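Local coordinates for protein L-asparaginase 1 (PDB 6NXC) that catalyses the hydrolysis of L-asparagine to L-aspartate and ammonium as an allosterically activated homotetramer, at residues V28-G33 and H50-L55; Q89-D94 and I107-D112; A182-D187 and A191-N196; I258-G263 and M320-T325. The protein carries 1 engineered substitution. One frame throughout, in Å; residues are numbered along the deposited sequence.

Contact 1 (V28-G33 and H50-L55); sequences VAYTGG and HLQRQL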
loop_
_atom_site.group_PDB
_atom_site.type_symbol
_atom_site.label_atom_id
_atom_site.label_comp_id
_atom_site.label_asym_id
_atom_site.label_seq_id
_atom_site.Cartn_x
_atom_site.Cartn_y
_atom_site.Cartn_z
ATOM N N VAL B 28 31.953 -2.192 -11.150
ATOM C CA VAL B 28 31.247 -1.391 -10.106
ATOM C C VAL B 28 31.989 -0.030 -10.031
ATOM O O VAL B 28 33.153 -0.024 -9.647
ATOM C CB VAL B 28 31.311 -2.116 -8.783
ATOM C CG1 VAL B 28 30.556 -1.293 -7.696
ATOM C CG2 VAL B 28 30.739 -3.508 -8.831
ATOM N N ALA B 29 31.256 1.020 -10.330
ATOM C CA ALA B 29 31.671 2.441 -10.240
ATOM C C ALA B 29 31.298 2.884 -8.834
ATOM O O ALA B 29 30.133 3.171 -8.564
ATOM C CB ALA B 29 31.051 3.227 -11.358
ATOM N N TYR B 30 32.284 2.890 -7.940
ATOM C CA TYR B 30 32.095 3.370 -6.565
ATOM C C TYR B 30 32.231 4.927 -6.590
ATOM O O TYR B 30 33.305 5.414 -6.441
ATOM C CB TYR B 30 33.042 2.615 -5.663
ATOM C CG TYR B 30 32.942 3.041 -4.216
ATOM C CD1 TYR B 30 31.820 3.606 -3.713
ATOM C CD2 TYR B 30 34.065 2.936 -3.416
ATOM C CE1 TYR B 30 31.759 4.000 -2.377
ATOM C CE2 TYR B 30 34.029 3.320 -2.087
ATOM C CZ TYR B 30 32.867 3.811 -1.561
ATOM O OH TYR B 30 32.857 4.247 -0.259
ATOM N N THR B 31 31.138 5.682 -6.748
ATOM C CA THR B 31 31.172 7.140 -6.906
ATOM C C THR B 31 31.295 7.816 -5.534
ATOM O O THR B 31 31.710 8.977 -5.518
ATOM C CB THR B 31 30.019 7.667 -7.772
ATOM O OG1 THR B 31 28.801 7.510 -7.042
ATOM C CG2 THR B 31 30.007 7.008 -9.107
ATOM N N GLY B 32 30.861 7.170 -4.479
ATOM C CA GLY B 32 30.755 7.639 -3.074
ATOM C C GLY B 32 29.361 7.320 -2.561
ATOM O O GLY B 32 28.788 6.319 -3.025
ATOM N N GLY B 33 28.850 8.116 -1.605
ATOM C CA GLY B 33 27.554 7.807 -0.988
ATOM C C GLY B 33 27.724 7.204 0.411
ATOM O O GLY B 33 28.819 6.879 0.828
ATOM N N HIS B 50 37.923 1.409 2.216
ATOM C CA HIS B 50 37.119 0.752 3.263
ATOM C C HIS B 50 36.031 -0.151 2.646
ATOM O O HIS B 50 35.897 -1.257 3.111
ATOM C CB HIS B 50 36.525 1.817 4.174
ATOM C CG HIS B 50 36.097 1.243 5.468
ATOM N ND1 HIS B 50 34.954 1.656 6.108
ATOM C CD2 HIS B 50 36.659 0.284 6.230
ATOM C CE1 HIS B 50 34.832 0.982 7.230
ATOM N NE2 HIS B 50 35.863 0.132 7.323
ATOM N N LEU B 51 35.272 0.305 1.637
ATOM C CA LEU B 51 34.225 -0.519 0.970
ATOM C C LEU B 51 34.834 -1.836 0.438
ATOM O O LEU B 51 34.279 -2.914 0.700
ATOM C CB LEU B 51 33.552 0.244 -0.191
ATOM C CG LEU B 51 32.808 -0.751 -1.093
ATOM C CD1 LEU B 51 31.562 -1.172 -0.341
ATOM C CD2 LEU B 51 32.530 -0.225 -2.493
ATOM N N GLN B 52 35.859 -1.762 -0.381
ATOM C CA GLN B 52 36.505 -2.894 -1.060
ATOM C C GLN B 52 37.054 -3.962 -0.051
ATOM O O GLN B 52 36.929 -5.156 -0.285
ATOM C CB GLN B 52 37.625 -2.331 -1.907
ATOM C CG GLN B 52 37.189 -1.268 -2.907
ATOM C CD GLN B 52 37.463 0.179 -2.513
ATOM O OE1 GLN B 52 37.107 0.686 -1.409
ATOM N NE2 GLN B 52 38.163 0.856 -3.406
ATOM N N ARG B 53 37.655 -3.536 1.045
ATOM C CA ARG B 53 38.080 -4.445 2.154
ATOM C C ARG B 53 36.811 -5.044 2.767
ATOM O O ARG B 53 36.786 -6.248 3.070
ATOM C CB ARG B 53 38.950 -3.686 3.163
ATOM C CG ARG B 53 39.252 -4.461 4.448
ATOM C CD ARG B 53 40.068 -5.704 4.037
ATOM N NE ARG B 53 40.619 -6.423 5.177
ATOM C CZ ARG B 53 41.198 -7.641 5.135
ATOM N NH1 ARG B 53 41.306 -8.299 3.999
ATOM N NH2 ARG B 53 41.592 -8.203 6.267
ATOM N N GLN B 54 35.738 -4.259 2.958
ATOM C CA GLN B 54 34.544 -4.790 3.652
ATOM C C GLN B 54 33.949 -5.883 2.756
ATOM O O GLN B 54 33.590 -6.983 3.278
ATOM C CB GLN B 54 33.476 -3.706 3.906
ATOM C CG GLN B 54 33.835 -2.644 4.943
ATOM C CD GLN B 54 33.170 -1.307 4.664
ATOM O OE1 GLN B 54 33.026 -0.885 3.518
ATOM N NE2 GLN B 54 32.732 -0.610 5.704
ATOM N N LEU B 55 33.935 -5.690 1.421
ATOM C CA LEU B 55 33.351 -6.723 0.528
ATOM C C LEU B 55 34.251 -7.948 0.454
ATOM O O LEU B 55 33.659 -9.043 0.368
ATOM C CB LEU B 55 33.113 -6.146 -0.861
ATOM C CG LEU B 55 32.097 -5.013 -0.889
ATOM C CD1 LEU B 55 31.926 -4.535 -2.317
ATOM C CD2 LEU B 55 30.768 -5.413 -0.327
HETATM O O HOH W 1 34.961 3.264 1.244
#

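Contact 2 (Q89-D94 and I107-D112); sequences QHIAED and ILHGTD. With EDO (1,2-ethanediol), chain R.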
loop_
_atom_site.group_PDB
_atom_site.type_symbol
_atom_site.label_atom_id
_atom_site.label_comp_id
_atom_site.label_asym_id
_atom_site.label_seq_id
_atom_site.Cartn_x
_atom_site.Cartn_y
_atom_site.Cartn_z
ATOM N N GLN B 89 28.346 13.299 -16.470
ATOM C CA GLN B 89 29.294 13.126 -17.614
ATOM C C GLN B 89 30.481 12.239 -17.241
ATOM O O GLN B 89 30.883 11.317 -18.024
ATOM C CB GLN B 89 29.767 14.526 -18.115
ATOM C CG GLN B 89 30.621 14.400 -19.364
ATOM C CD GLN B 89 29.860 14.145 -20.634
ATOM O OE1 GLN B 89 28.723 14.518 -20.760
ATOM N NE2 GLN B 89 30.514 13.530 -21.637
ATOM N N HIS B 90 31.051 12.412 -16.053
ATOM C CA HIS B 90 32.260 11.662 -15.594
ATOM C C HIS B 90 31.836 10.186 -15.524
ATOM O O HIS B 90 32.606 9.288 -15.997
ATOM C CB HIS B 90 32.692 12.151 -14.177
ATOM C CG HIS B 90 33.942 11.600 -13.583
ATOM N ND1 HIS B 90 34.923 10.913 -14.320
ATOM C CD2 HIS B 90 34.457 11.742 -12.333
ATOM C CE1 HIS B 90 35.921 10.564 -13.516
ATOM N NE2 HIS B 90 35.678 11.100 -12.306
ATOM N N ILE B 91 30.654 9.908 -14.922
ATOM C CA ILE B 91 30.161 8.534 -14.790
ATOM C C ILE B 91 29.879 7.948 -16.191
ATOM O O ILE B 91 30.340 6.809 -16.456
ATOM C CB ILE B 91 28.926 8.474 -13.885
ATOM C CG1 ILE B 91 29.207 8.935 -12.465
ATOM C CG2 ILE B 91 28.294 7.090 -13.969
ATOM C CD1 ILE B 91 27.973 9.224 -11.637
ATOM N N ALA B 92 29.269 8.699 -17.118
ATOM C CA ALA B 92 28.957 8.205 -18.479
ATOM C C ALA B 92 30.241 7.812 -19.208
ATOM O O ALA B 92 30.339 6.758 -19.865
ATOM C CB ALA B 92 28.208 9.194 -19.265
ATOM N N GLU B 93 31.266 8.656 -19.043
ATOM C CA GLU B 93 32.596 8.396 -19.660
ATOM C C GLU B 93 33.238 7.143 -19.091
ATOM O O GLU B 93 33.920 6.410 -19.855
ATOM C CB GLU B 93 33.517 9.595 -19.551
ATOM C CG GLU B 93 32.941 10.816 -20.282
ATOM C CD GLU B 93 33.687 12.152 -20.085
ATOM O OE1 GLU B 93 33.469 13.038 -20.973
ATOM O OE2 GLU B 93 34.449 12.331 -19.056
ATOM N N ASP B 94 33.082 6.936 -17.819
ATOM C CA ASP B 94 33.709 5.748 -17.184
ATOM C C ASP B 94 32.976 4.499 -17.728
ATOM O O ASP B 94 33.632 3.506 -17.941
ATOM C CB ASP B 94 33.555 5.845 -15.675
ATOM C CG ASP B 94 34.261 4.843 -14.787
ATOM O OD1 ASP B 94 35.147 4.278 -15.266
ATOM O OD2 ASP B 94 33.839 4.677 -13.572
ATOM N N ILE B 107 26.440 1.162 -10.519
ATOM C CA ILE B 107 26.883 2.491 -10.111
ATOM C C ILE B 107 26.506 2.565 -8.619
ATOM O O ILE B 107 25.306 2.697 -8.333
ATOM C CB ILE B 107 26.282 3.606 -10.976
ATOM C CG1 ILE B 107 26.388 3.445 -12.508
ATOM C CG2 ILE B 107 26.845 4.942 -10.628
ATOM C CD1 ILE B 107 27.751 3.076 -13.009
ATOM N N LEU B 108 27.507 2.587 -7.736
ATOM C CA LEU B 108 27.248 2.742 -6.299
ATOM C C LEU B 108 27.252 4.248 -6.037
ATOM O O LEU B 108 28.257 4.926 -6.498
ATOM C CB LEU B 108 28.375 2.125 -5.473
ATOM C CG LEU B 108 28.210 0.675 -5.109
ATOM C CD1 LEU B 108 29.372 0.229 -4.195
ATOM C CD2 LEU B 108 26.875 0.440 -4.415
ATOM N N HIS B 109 26.288 4.802 -5.312
ATOM C CA HIS B 109 25.975 6.249 -5.390
ATOM C C HIS B 109 25.256 6.612 -4.088
ATOM O O HIS B 109 24.585 5.743 -3.527
ATOM C CB HIS B 109 25.048 6.495 -6.597
ATOM C CG HIS B 109 24.903 7.877 -7.089
ATOM N ND1 HIS B 109 24.173 8.811 -6.336
ATOM C CD2 HIS B 109 25.327 8.522 -8.235
ATOM C CE1 HIS B 109 24.159 9.976 -7.013
ATOM N NE2 HIS B 109 24.794 9.807 -8.211
ATOM N N GLY B 110 25.392 7.838 -3.665
ATOM C CA GLY B 110 24.620 8.353 -2.515
ATOM C C GLY B 110 23.161 8.370 -2.844
ATOM O O GLY B 110 22.783 8.544 -4.057
ATOM N N THR B 111 22.307 8.158 -1.861
ATOM C CA THR B 111 20.848 8.104 -2.162
ATOM C C THR B 111 20.298 9.502 -2.532
ATOM O O THR B 111 19.328 9.583 -3.329
ATOM C CB THR B 111 20.053 7.485 -0.994
ATOM O OG1 THR B 111 20.334 8.330 0.145
ATOM C CG2 THR B 111 20.456 6.030 -0.846
ATOM N N ASP B 112 20.873 10.597 -2.060
ATOM C CA ASP B 112 20.173 11.908 -2.150
ATOM C C ASP B 112 19.897 12.285 -3.598
ATOM O O ASP B 112 18.817 12.857 -3.880
ATOM C CB ASP B 112 20.941 13.004 -1.415
ATOM C CG ASP B 112 20.696 13.059 0.086
ATOM O OD1 ASP B 112 19.881 12.321 0.597
ATOM O OD2 ASP B 112 21.402 13.830 0.706
HETATM C C1 EDO R . 18.767 9.960 4.099
HETATM O O1 EDO R . 17.659 10.120 3.248
HETATM C C2 EDO R . 19.994 10.800 3.806
HETATM O O2 EDO R . 19.774 12.191 3.339
#

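Contact 3 (A182-D187 and A191-N196); sequences AKAHAD and AFASPN. Engineered in segment 182-187: Ala182 (natural residue Thr). With EDO (1,2-ethanediol), chain R; EDO (1,2-ethanediol), chain Q.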
loop_
_atom_site.group_PDB
_atom_site.type_symbol
_atom_site.label_atom_id
_atom_site.label_comp_id
_atom_site.label_asym_id
_atom_site.label_seq_id
_atom_site.Cartn_x
_atom_site.Cartn_y
_atom_site.Cartn_z
ATOM N N ALA B 182 12.134 8.416 -8.061
ATOM C CA ALA B 182 12.341 9.623 -7.210
ATOM C C ALA B 182 12.595 9.079 -5.802
ATOM O O ALA B 182 12.000 8.001 -5.436
ATOM C CB ALA B 182 11.167 10.546 -7.226
ATOM N N LYS B 183 13.419 9.766 -5.040
ATOM C CA LYS B 183 13.598 9.404 -3.621
ATOM C C LYS B 183 12.367 9.915 -2.906
ATOM O O LYS B 183 12.363 11.072 -2.634
ATOM C CB LYS B 183 14.833 9.986 -2.947
ATOM C CG LYS B 183 15.129 9.458 -1.562
ATOM C CD LYS B 183 16.526 9.928 -1.108
ATOM C CE LYS B 183 16.821 9.585 0.322
ATOM N NZ LYS B 183 18.206 9.994 0.714
ATOM N N ALA B 184 11.498 9.043 -2.454
ATOM C CA ALA B 184 10.177 9.439 -1.918
ATOM C C ALA B 184 10.189 9.336 -0.397
ATOM O O ALA B 184 9.352 9.982 0.251
ATOM C CB ALA B 184 9.113 8.577 -2.532
ATOM N N HIS B 185 11.003 8.464 0.217
ATOM C CA HIS B 185 10.922 8.205 1.674
ATOM C C HIS B 185 12.304 8.479 2.251
ATOM O O HIS B 185 13.105 7.577 2.155
ATOM C CB HIS B 185 10.357 6.773 1.964
ATOM C CG HIS B 185 9.040 6.534 1.297
ATOM N ND1 HIS B 185 7.910 7.303 1.577
ATOM C CD2 HIS B 185 8.716 5.737 0.257
ATOM C CE1 HIS B 185 6.919 6.964 0.770
ATOM N NE2 HIS B 185 7.365 5.954 -0.052
ATOM N N ALA B 186 12.536 9.605 2.946
ATOM C CA ALA B 186 13.918 9.982 3.297
ATOM C C ALA B 186 14.447 9.041 4.368
ATOM O O ALA B 186 15.667 8.904 4.430
ATOM C CB ALA B 186 13.930 11.395 3.803
ATOM N N ASP B 187 13.572 8.497 5.232
ATOM C CA ASP B 187 14.032 7.752 6.413
ATOM C C ASP B 187 13.882 6.227 6.198
ATOM O O ASP B 187 14.398 5.439 7.004
ATOM C CB ASP B 187 13.370 8.241 7.674
ATOM C CG ASP B 187 13.923 9.607 8.088
ATOM O OD1 ASP B 187 15.092 9.655 8.617
ATOM O OD2 ASP B 187 13.227 10.610 7.804
ATOM N N ALA B 191 13.370 3.679 0.107
ATOM C CA ALA B 191 13.575 5.134 -0.073
ATOM C C ALA B 191 12.988 5.584 -1.398
ATOM O O ALA B 191 12.607 6.723 -1.577
ATOM C CB ALA B 191 15.069 5.318 -0.032
ATOM N N PHE B 192 13.053 4.693 -2.407
ATOM C CA PHE B 192 12.755 5.146 -3.803
ATOM C C PHE B 192 11.343 4.678 -4.193
ATOM O O PHE B 192 10.975 3.540 -3.890
ATOM C CB PHE B 192 13.832 4.610 -4.733
ATOM C CG PHE B 192 15.145 5.349 -4.553
ATOM C CD1 PHE B 192 15.300 6.588 -5.108
ATOM C CD2 PHE B 192 16.110 4.862 -3.720
ATOM C CE1 PHE B 192 16.454 7.348 -4.945
ATOM C CE2 PHE B 192 17.218 5.650 -3.460
ATOM C CZ PHE B 192 17.363 6.897 -4.033
ATOM N N ALA B 193 10.702 5.424 -5.071
ATOM C CA ALA B 193 9.525 4.927 -5.765
ATOM C C ALA B 193 9.606 5.282 -7.245
ATOM O O ALA B 193 10.435 6.150 -7.642
ATOM C CB ALA B 193 8.359 5.547 -5.093
ATOM N N SER B 194 8.689 4.691 -7.970
ATOM C CA SER B 194 8.462 4.893 -9.411
ATOM C C SER B 194 6.972 5.228 -9.536
ATOM O O SER B 194 6.161 4.382 -9.739
ATOM C CB SER B 194 8.827 3.631 -10.073
ATOM O OG SER B 194 8.563 3.784 -11.405
ATOM N N PRO B 195 6.549 6.460 -9.262
ATOM C CA PRO B 195 5.162 6.715 -8.977
ATOM C C PRO B 195 4.239 6.533 -10.171
ATOM O O PRO B 195 3.059 6.242 -9.955
ATOM C CB PRO B 195 5.101 8.163 -8.427
ATOM C CG PRO B 195 6.463 8.706 -8.477
ATOM C CD PRO B 195 7.404 7.627 -8.993
ATOM N N ASN B 196 4.734 6.630 -11.394
ATOM C CA ASN B 196 3.885 6.534 -12.595
ATOM C C ASN B 196 4.253 5.313 -13.427
ATOM O O ASN B 196 3.732 5.157 -14.494
ATOM C CB ASN B 196 4.040 7.790 -13.422
ATOM C CG ASN B 196 3.416 8.967 -12.756
ATOM O OD1 ASN B 196 2.275 8.923 -12.276
ATOM N ND2 ASN B 196 4.196 9.992 -12.657
HETATM C C1 EDO R . 18.767 9.960 4.099
HETATM O O1 EDO R . 17.659 10.120 3.248
HETATM C C2 EDO R . 19.994 10.800 3.806
HETATM O O2 EDO R . 19.774 12.191 3.339
HETATM C C1 EDO Q . 4.803 13.294 -11.863
HETATM O O1 EDO Q . 3.766 12.434 -11.617
HETATM C C2 EDO Q . 5.948 12.657 -11.362
HETATM O O2 EDO Q . 6.033 12.603 -10.034
#

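Contact 4 (I258-G263 and M320-T325); sequences ILRSYG and MTVEAT. With ASN (asparagine), chain O.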
loop_
_atom_site.group_PDB
_atom_site.type_symbol
_atom_site.label_atom_id
_atom_site.label_comp_id
_atom_site.label_asym_id
_atom_site.label_seq_id
_atom_site.Cartn_x
_atom_site.Cartn_y
_atom_site.Cartn_z
ATOM N N ILE B 258 11.291 24.921 -15.344
ATOM C CA ILE B 258 10.388 23.815 -14.942
ATOM C C ILE B 258 9.433 24.428 -13.950
ATOM O O ILE B 258 9.903 25.099 -13.019
ATOM C CB ILE B 258 11.179 22.658 -14.336
ATOM C CG1 ILE B 258 12.147 22.044 -15.339
ATOM C CG2 ILE B 258 10.230 21.644 -13.796
ATOM C CD1 ILE B 258 13.006 20.983 -14.739
ATOM N N LEU B 259 8.130 24.342 -14.261
ATOM C CA LEU B 259 7.062 24.779 -13.370
ATOM C C LEU B 259 6.526 23.521 -12.672
ATOM O O LEU B 259 6.041 22.604 -13.332
ATOM C CB LEU B 259 5.885 25.391 -14.128
ATOM C CG LEU B 259 6.208 26.527 -15.066
ATOM C CD1 LEU B 259 4.937 27.009 -15.729
ATOM C CD2 LEU B 259 6.938 27.656 -14.398
ATOM N N ARG B 260 6.637 23.502 -11.372
ATOM C CA ARG B 260 5.936 22.477 -10.537
ATOM C C ARG B 260 4.568 22.976 -10.233
ATOM O O ARG B 260 4.405 23.624 -9.224
ATOM C CB ARG B 260 6.743 22.152 -9.301
ATOM C CG ARG B 260 8.160 21.659 -9.524
ATOM C CD ARG B 260 8.956 21.252 -8.288
ATOM N NE ARG B 260 8.270 20.271 -7.507
ATOM C CZ ARG B 260 7.629 20.477 -6.343
ATOM N NH1 ARG B 260 7.652 21.669 -5.734
ATOM N NH2 ARG B 260 6.999 19.452 -5.789
ATOM N N SER B 261 3.606 22.702 -11.088
ATOM C CA SER B 261 2.245 23.279 -10.944
ATOM C C SER B 261 1.349 22.380 -10.126
ATOM O O SER B 261 1.699 21.222 -9.806
ATOM C CB SER B 261 1.595 23.408 -12.317
ATOM O OG SER B 261 2.361 24.253 -13.087
ATOM N N TYR B 262 0.146 22.859 -9.908
ATOM C CA TYR B 262 -0.856 22.093 -9.131
ATOM C C TYR B 262 -1.478 21.000 -9.992
ATOM O O TYR B 262 -1.807 21.194 -11.202
ATOM C CB TYR B 262 -1.967 23.034 -8.664
ATOM C CG TYR B 262 -1.553 24.254 -7.869
ATOM C CD1 TYR B 262 -0.741 24.231 -6.768
ATOM C CD2 TYR B 262 -2.029 25.493 -8.321
ATOM C CE1 TYR B 262 -0.447 25.390 -6.051
ATOM C CE2 TYR B 262 -1.745 26.652 -7.630
ATOM C CZ TYR B 262 -0.896 26.605 -6.521
ATOM O OH TYR B 262 -0.669 27.721 -5.768
ATOM N N GLY B 263 -1.837 19.910 -9.321
ATOM C CA GLY B 263 -2.703 18.881 -9.907
ATOM C C GLY B 263 -2.246 18.441 -11.284
ATOM O O GLY B 263 -1.020 18.130 -11.485
ATOM N N MET B 320 6.154 13.069 -16.385
ATOM C CA MET B 320 7.583 13.050 -15.993
ATOM C C MET B 320 7.779 13.536 -14.568
ATOM O O MET B 320 7.152 14.530 -14.130
ATOM C CB MET B 320 8.447 13.889 -16.925
ATOM C CG MET B 320 8.504 13.286 -18.267
ATOM S SD MET B 320 9.799 14.122 -19.348
ATOM C CE MET B 320 9.019 15.702 -19.597
ATOM N N THR B 321 8.766 12.937 -13.936
ATOM C CA THR B 321 9.309 13.430 -12.653
ATOM C C THR B 321 10.163 14.678 -12.940
ATOM O O THR B 321 10.613 15.007 -14.077
ATOM C CB THR B 321 10.193 12.349 -12.025
ATOM O OG1 THR B 321 11.252 12.156 -12.986
ATOM C CG2 THR B 321 9.485 11.020 -11.785
ATOM N N VAL B 322 10.411 15.470 -11.915
ATOM C CA VAL B 322 11.337 16.609 -12.018
ATOM C C VAL B 322 12.735 16.126 -12.337
ATOM O O VAL B 322 13.423 16.708 -13.197
ATOM C CB VAL B 322 11.369 17.370 -10.684
ATOM C CG1 VAL B 322 12.477 18.411 -10.649
ATOM C CG2 VAL B 322 10.029 17.999 -10.430
ATOM N N GLU B 323 13.084 14.957 -11.772
ATOM C CA GLU B 323 14.407 14.343 -12.032
ATOM C C GLU B 323 14.543 14.083 -13.538
ATOM O O GLU B 323 15.609 14.354 -14.099
ATOM C CB GLU B 323 14.576 13.046 -11.200
ATOM C CG GLU B 323 14.641 13.369 -9.731
ATOM C CD GLU B 323 13.309 13.334 -8.978
ATOM O OE1 GLU B 323 13.379 13.035 -7.738
ATOM O OE2 GLU B 323 12.173 13.647 -9.559
ATOM N N ALA B 324 13.558 13.437 -14.117
ATOM C CA ALA B 324 13.633 13.102 -15.537
ATOM C C ALA B 324 13.614 14.401 -16.379
ATOM O O ALA B 324 14.285 14.508 -17.435
ATOM C CB ALA B 324 12.519 12.179 -15.938
ATOM N N THR B 325 12.713 15.326 -16.045
ATOM C CA THR B 325 12.583 16.597 -16.814
ATOM C C THR B 325 13.902 17.442 -16.795
ATOM O O THR B 325 14.374 17.962 -17.855
ATOM C CB THR B 325 11.405 17.425 -16.271
ATOM O OG1 THR B 325 10.260 16.562 -16.443
ATOM C CG2 THR B 325 11.237 18.698 -17.063
HETATM N N ASN O . 6.441 15.558 -8.985
HETATM C CA ASN O . 7.120 15.484 -7.617
HETATM C C ASN O . 7.969 16.747 -7.425
HETATM O O ASN O . 7.528 17.778 -8.088
HETATM C CB ASN O . 7.954 14.198 -7.507
HETATM C CG ASN O . 9.159 14.158 -8.438
HETATM O OD1 ASN O . 9.143 14.785 -9.481
HETATM N ND2 ASN O . 10.242 13.539 -8.031
HETATM O OXT ASN O . 9.050 16.729 -6.658
#

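Contact 1 (V28-G33 and H50-L55)
Tyr30 and Leu51 both carry CG anti to the backbone N, at chi1 179° and 163°, and these torsions drive the two side chains past each other in opposite directions between strand 25-32 and helix 50-56. Methyl CD2 of Leu51 comes down over one face of the phenol ring, 3.7 Å from the ring centroid and 15° off the ring normal, a CH-pi contact displaced toward the CD2 rim. The nearest ring atom to this methyl is Tyr30 CD2, 3.6 Å from Leu51 CD2. Farther along the ring, Leu51 CB takes over and lies 3.6 Å from Tyr30 CE2. A water in the ring plane links the hydroxyl to the start of the helix: it is 2.8 Å from Tyr30 OH and accepts from Leu51 N at 3.0 Å. Gln52 adds a lesser touch, its OE1 set obliquely to the ring, 4.1 Å from Tyr30 CE2, while its NE2 is bonded to Glu73 of the adjoining strand. Were Tyr30 an alanine, the Leu51 methyl would probably lose its aromatic bed and the bridging water its phenolic partner. Leu108 and Leu77 also pack against Tyr30. The arrangement is helix-on-sheet packing against the parallel part of the mixed beta-sheet of the asparaginase N-terminal domain, on the strand that runs into the loop bearing the active-site Thr34.

Contact 2 (Q89-D94 and I107-D112)
Ile91 on helix 85-98 and Ile107 on strand 104-108 meet with their side chains crossing obliquely, branch against chain end. Methyl CG2 of Ile91 and terminal CD1 of Ile107 are 4.2 Å apart, a light van der Waals touch. The conformation of Ile91 divides its work between two partners: CG2 lies anti to the backbone N and meets Ile107, whereas CG1, anti to the carbonyl carbon at chi1 -62°, brings CD1 to the imidazole of His109. That methyl arrives at the edge of the ring, near its plane, with Ile91 CD1 4.4 Å from His109 CD2.

The rotation of the imidazole is fixed by its two nitrogens. His109 ND1 donates to Gly110 O at 2.7 Å, a nearly straight bond (169°) that lies in the carbonyl plane on a lone pair and in the plane of the ring as well; NE2 is bonded to Thr117 OG1. The same segment continues into Thr111 and Asp112, which bind the substrate asparagine, and His109 touches Ser80 of that site, so it probably serves as a second-shell residue there. Asp112 OD1 accepts from O2 of an ethanediol, probably from the crystallisation liquor, at 2.7 Å and also pairs with Lys183. Around the two isoleucines, Ile107 is flanked by Ala29 of strand 25-32 and by Val132 and Val134 of strand 132-135, while Ile91 also packs on Thr31 and on Thr117 of helix 114-124.

Contact 3 (A182-D187 and A191-N196)
Main-chain hydrogen bonds carry most of the contact between Ala182-Asp187 and Ala191-Asn196, the two arms of a beta hairpin. Ala182 and Ala193 form an antiparallel hydrogen-bonded pair, with Ala182 N to Ala193 O and Ala193 N to Ala182 O both at 2.9 Å. At the turn end one carbonyl takes two donors: Ala191 O accepts from Ala184 N at 2.7 Å, nearly along the C=O axis, and from His185 N at 3.0 Å, tilted from the carbonyl plane.

Apolar contacts fall on both faces. Lys183 and Phe192, a non-hydrogen-bonded pair, share one: Lys183 CB rests 3.7 Å from Phe192 CE1, with Lys183 CG over the ring. On the other, the methyls Ala184 CB and Ala193 CB meet at 4.0 Å beside the engineered Ala182, a threonine in the natural protein, which touches the bound asparagine.

The charged end of Lys183 reaches beyond the hairpin. Extended, with CG anti to the backbone N (chi1 -171°), the chain carries NZ to O1 of the crystallisation ethanediol at 2.6 Å, to Thr111 and into a salt bridge with Asp112. The chemistry thus implies a hairpin held by its backbone, with a lysine whose ammonium group ties it to the substrate site and one face turned to the allosteric pocket.

Contact 4 (I258-G263 and M320-T325)
Arg260 and Val322 cross at about a right angle, Arg260 CD standing 4.0 Å from Val322 CG2. The arginine leaves its strand with CG anti to the carbonyl carbon and then bends at chi3 (55°), which folds the guanidinium round to the bound asparagine. Its NE and NH2 both grip the ligand carboxylate oxygen O, at 2.7 and 2.9 Å, with the carboxylate carbon in the guanidinium plane; NH1 is bonded to Thr236. A methionine in its place would probably leave that carboxylate without its charged mate and Thr236 OG1 without this bond.

At the helix start, Val322 N donates to the ligand OD1 at 2.8 Å, almost straight at 174°. Glu323, bent at chi2, brings OE2 beside the ligand ND2, so close that the details of this bond are doubtful. Thr321 is the N-cap: its OG1 accepts from Ala324 N at 2.9 Å, while its carbonyl O takes Thr325 OG1 and Thr325 N from opposite faces. Thr325 therefore spends its hydroxyl on the helix and offers CG2, anti to the backbone N, to Ile258 CD1 at 3.7 Å. Arg260 and the helix start form part of the allosteric pocket, where a strand end of the C-terminal parallel sheet and the capped N-terminus of helix 322-333 hold the activator L-asparagine between them.

In the fold
Contacts 1, 2 and 4 are buried and each sets a helix against parallel strands, whereas contact 3 is a partly buried hairpin reached by two other subunits. Contacts 1 and 2 share the N-terminal sheet, where strands 25-32 and 104-108 are neighbours and Thr31 OG1 meets Leu108 O; contact 4 belongs to the separate C-terminal sheet, about 33 Å from contact 1 between centres. Chemistry follows place: side-chain packing in contacts 1 and 2, backbone bonding in contact 3, ligand-mediated polar bonds beside apolar packing in contact 4. Contact 3 lies between the two sites, with Lys183 on Thr111 and Asp112 of contact 2 and Ala182 touching Glu323 of contact 4.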